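PDB 3G8Z: protein of unknown function with cystatin-like fold from Xanthomonas campestris pv. campestris, which is of unknown function but has the cystatin-like fold of SnoaL-like proteins, a family named after a polyketide cyclase, and may bind a small molecule. Local coordinates for residues K27-A32 / G118-R123. Numbering follows the deposited sequence.
With GOL (glycerol), chain E.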
ATOM      1  N   LYS A  27      -4.570 -12.227   6.450  1.00 19.96           N
ATOM      2  CA  LYS A  27      -4.048 -13.534   6.050  1.00 20.07           C
ATOM      3  C   LYS A  27      -5.187 -14.479   5.730  1.00 19.80           C
ATOM      4  O   LYS A  27      -5.086 -15.284   4.811  1.00 18.84           O
ATOM      5  CB  LYS A  27      -3.156 -14.125   7.147  1.00 20.51           C
ATOM      6  CG  LYS A  27      -1.804 -13.423   7.212  1.00 20.98           C
ATOM      7  CD  LYS A  27      -0.898 -14.000   8.289  1.00 22.28           C
ATOM      8  CE  LYS A  27       0.505 -13.443   8.178  1.00 24.51           C
ATOM      9  NZ  LYS A  27       1.284 -13.807   9.409  1.00 27.97           N
ATOM     10  N   SER A  28      -6.273 -14.382   6.489  1.00 20.17           N
ATOM     11  CA  SER A  28      -7.436 -15.241   6.251  1.00 20.70           C
ATOM     12  C   SER A  28      -8.055 -14.917   4.899  1.00 21.68           C
ATOM     13  O   SER A  28      -8.468 -15.809   4.146  1.00 20.55           O
ATOM     14  CB  SER A  28      -8.460 -15.060   7.386  1.00 21.13           C
ATOM     15  OG  SER A  28      -9.671 -15.713   7.076  1.00 24.00           O
ATOM     16  N   TYR A  29      -8.115 -13.620   4.608  1.00 22.38           N
ATOM     17  CA  TYR A  29      -8.625 -13.110   3.346  1.00 23.54           C
ATOM     18  C   TYR A  29      -7.814 -13.629   2.150  1.00 23.55           C
ATOM     19  O   TYR A  29      -8.389 -14.133   1.173  1.00 23.77           O
ATOM     20  CB  TYR A  29      -8.626 -11.567   3.387  1.00 24.80           C
ATOM     21  CG  TYR A  29      -8.920 -10.910   2.052  1.00 27.12           C
ATOM     22  CD1 TYR A  29     -10.227 -10.769   1.608  1.00 28.39           C
ATOM     23  CD2 TYR A  29      -7.893 -10.445   1.244  1.00 28.37           C
ATOM     24  CE1 TYR A  29     -10.506 -10.175   0.396  1.00 29.09           C
ATOM     25  CE2 TYR A  29      -8.159  -9.854   0.026  1.00 28.95           C
ATOM     26  CZ  TYR A  29      -9.476  -9.722  -0.381  1.00 28.35           C
ATOM     27  OH  TYR A  29      -9.763  -9.152  -1.595  1.00 32.34           O
ATOM     28  N   ILE A  30      -6.487 -13.487   2.216  1.00 23.10           N
ATOM     29  CA  ILE A  30      -5.609 -13.964   1.150  1.00 23.12           C
ATOM     30  C   ILE A  30      -5.670 -15.486   1.008  1.00 22.64           C
ATOM     31  O   ILE A  30      -5.781 -15.999  -0.102  1.00 22.71           O
ATOM     32  CB  ILE A  30      -4.150 -13.517   1.352  1.00 23.61           C
ATOM     33  CG1 ILE A  30      -4.045 -11.983   1.310  1.00 24.05           C
ATOM     34  CG2 ILE A  30      -3.224 -14.155   0.291  1.00 23.46           C
ATOM     35  CD1 ILE A  30      -4.293 -11.370  -0.074  1.00 23.01           C
ATOM     36  N   THR A  31      -5.627 -16.220   2.107  1.00 22.37           N
ATOM     37  CA  THR A  31      -5.740 -17.668   2.014  1.00 22.77           C
ATOM     38  C   THR A  31      -7.055 -18.073   1.324  1.00 22.88           C
ATOM     39  O   THR A  31      -7.096 -19.008   0.511  1.00 22.75           O
ATOM     40  CB  THR A  31      -5.665 -18.287   3.391  1.00 23.20           C
ATOM     41  OG1 THR A  31      -4.362 -18.038   3.920  1.00 22.48           O
ATOM     42  CG2 THR A  31      -5.960 -19.794   3.357  1.00 23.38           C
ATOM     43  N   ALA A  32      -8.126 -17.359   1.633  1.00 22.73           N
ATOM     44  CA  ALA A  32      -9.437 -17.717   1.095  1.00 23.34           C
ATOM     45  C   ALA A  32      -9.509 -17.434  -0.409  1.00 23.51           C
ATOM     46  O   ALA A  32     -10.031 -18.245  -1.191  1.00 23.53           O
ATOM     47  CB  ALA A  32     -10.547 -17.003   1.870  1.00 22.66           C
ATOM     48  N   GLY A 118       1.851  -6.650  -7.166  1.00 22.11           N
ATOM     49  CA  GLY A 118       0.724  -5.807  -6.767  1.00 22.02           C
ATOM     50  C   GLY A 118       0.765  -5.544  -5.287  1.00 20.81           C
ATOM     51  O   GLY A 118       1.594  -6.105  -4.570  1.00 20.69           O
ATOM     52  N   VAL A 119      -0.136  -4.691  -4.820  1.00 20.80           N
ATOM     53  CA  VAL A 119      -0.336  -4.484  -3.394  1.00 21.03           C
ATOM     54  C   VAL A 119      -1.832  -4.409  -3.163  1.00 21.18           C
ATOM     55  O   VAL A 119      -2.522  -3.723  -3.895  1.00 21.05           O
ATOM     56  CB  VAL A 119       0.319  -3.162  -2.890  1.00 21.15           C
ATOM     57  CG1 VAL A 119       0.198  -3.007  -1.337  1.00 21.54           C
ATOM     58  CG2 VAL A 119       1.784  -3.081  -3.313  1.00 21.67           C
ATOM     59  N   ASP A 120      -2.327  -5.165  -2.182  1.00 21.05           N
ATOM     60  CA  ASP A 120      -3.703  -5.028  -1.721  1.00 21.73           C
ATOM     61  C   ASP A 120      -3.685  -4.241  -0.453  1.00 20.07           C
ATOM     62  O   ASP A 120      -2.926  -4.569   0.457  1.00 19.58           O
ATOM     63  CB  ASP A 120      -4.344  -6.367  -1.432  1.00 21.93           C
ATOM     64  CG  ASP A 120      -4.715  -7.111  -2.662  1.00 26.46           C
ATOM     65  OD1 ASP A 120      -4.157  -6.792  -3.752  1.00 30.13           O
ATOM     66  OD2 ASP A 120      -5.554  -8.044  -2.536  1.00 29.32           O
ATOM     67  N   LEU A 121      -4.493  -3.189  -0.397  1.00 19.91           N
ATOM     68  CA  LEU A 121      -4.672  -2.427   0.828  1.00 20.03           C
ATOM     69  C   LEU A 121      -6.051  -2.739   1.396  1.00 20.56           C
ATOM     70  O   LEU A 121      -7.054  -2.550   0.715  1.00 19.29           O
ATOM     71  CB  LEU A 121      -4.523  -0.915   0.592  1.00 20.41           C
ATOM     72  CG  LEU A 121      -3.156  -0.264   0.902  1.00 21.25           C
ATOM     73  CD1 LEU A 121      -2.863  -0.296   2.389  1.00 21.78           C
ATOM     74  CD2 LEU A 121      -2.048  -0.964   0.144  1.00 21.31           C
ATOM     75  N   LEU A 122      -6.092  -3.224   2.636  1.00 20.52           N
ATOM     76  CA  LEU A 122      -7.350  -3.561   3.298  1.00 20.49           C
ATOM     77  C   LEU A 122      -7.516  -2.692   4.518  1.00 20.81           C
ATOM     78  O   LEU A 122      -6.558  -2.529   5.293  1.00 20.15           O
ATOM     79  CB  LEU A 122      -7.370  -5.025   3.772  1.00 20.36           C
ATOM     80  CG  LEU A 122      -6.990  -6.110   2.758  1.00 22.09           C
ATOM     81  CD1 LEU A 122      -7.047  -7.494   3.418  1.00 19.58           C
ATOM     82  CD2 LEU A 122      -7.860  -6.057   1.535  1.00 23.35           C
ATOM     83  N   ARG A 123      -8.712  -2.155   4.703  1.00 20.69           N
ATOM     84  CA  ARG A 123      -9.058  -1.483   5.938  1.00 21.67           C
ATOM     85  C   ARG A 123      -9.958  -2.419   6.720  1.00 21.46           C
ATOM     86  O   ARG A 123     -10.922  -2.921   6.186  1.00 21.53           O
ATOM     87  CB  ARG A 123      -9.785  -0.166   5.692  1.00 21.11           C
ATOM     88  CG  ARG A 123      -9.969   0.615   6.981  1.00 21.86           C
ATOM     89  CD  ARG A 123     -10.311   2.092   6.765  1.00 23.25           C
ATOM     90  NE  ARG A 123     -11.439   2.310   5.889  1.00 24.54           N
ATOM     91  CZ  ARG A 123     -12.714   2.429   6.281  1.00 26.43           C
ATOM     92  NH1 ARG A 123     -13.066   2.327   7.556  1.00 27.31           N
ATOM     93  NH2 ARG A 123     -13.658   2.644   5.382  1.00 27.36           N
TER
HETATM   94  C1  GOL E 133      -6.869  -9.033  -5.794  1.00 58.59           C
HETATM   95  O1  GOL E 133      -5.646  -8.882  -5.111  1.00 58.30           O
HETATM   96  C2  GOL E 133      -7.868  -9.728  -4.885  1.00 58.38           C
HETATM   97  O2  GOL E 133      -7.946  -9.040  -3.652  1.00 58.53           O
HETATM   98  C3  GOL E 133      -9.228  -9.763  -5.573  1.00 58.53           C
HETATM   99  O3  GOL E 133      -9.401 -10.977  -6.271  1.00 58.90           O
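Y29, on helix 22-35, lays its ring beside L122 and D120 of strand 112-125, joining the N-terminal helix to the concave sheet that it packs against in the cystatin-like, SnoaL-type fold. The segment axes pass 11.2 Å apart with their directions 130° from each other, so the gap is bridged by side chains alone. With CG anti to the backbone N (chi1 170°), the tyrosine ring reaches out toward the strand. Its CD2 lies 3.8 Å from L122 CD1, an apolar contact that comes in obliquely to the ring, while L122 CD2 sits beside CE2; the two methyls thus follow one side of the ring from its root toward its hydroxyl end. I129 of strand 128-136 and L41 and I44 of helix 38-44 also pack on Y29.

D120, two residues before L122 and on the same face of the strand, crosses the tyrosine at about a right angle. Its OD2 comes to the ring edge, 4.1 Å from Y29 CE2, with the carboxylate and ring planes turned 57° apart. I30 flanks the acid more loosely, its CD1 4.3 Å from D120 OD2, and continues the apolar wall onto I86, A89 and Y92 of strand 85-95.

The polar ends of Y29 and D120 are joined by a glycerol, probably from the crystallisation liquor, whose position between helix and sheet is consistent with a ligand site such as SnoaL-like relatives have there. Its O2 accepts from Y29 OH at 2.7 Å and donates to D120 OD2 at 2.8 Å, so that this glycerol hydroxyl bridges the tyrosine hydroxyl and the buried carboxylate. A second glycerol hydroxyl, O1, donates to that same oxygen, leaving D120 OD2 gripped by two hydrogen bonds, the one from O1 spanning 2.7 Å.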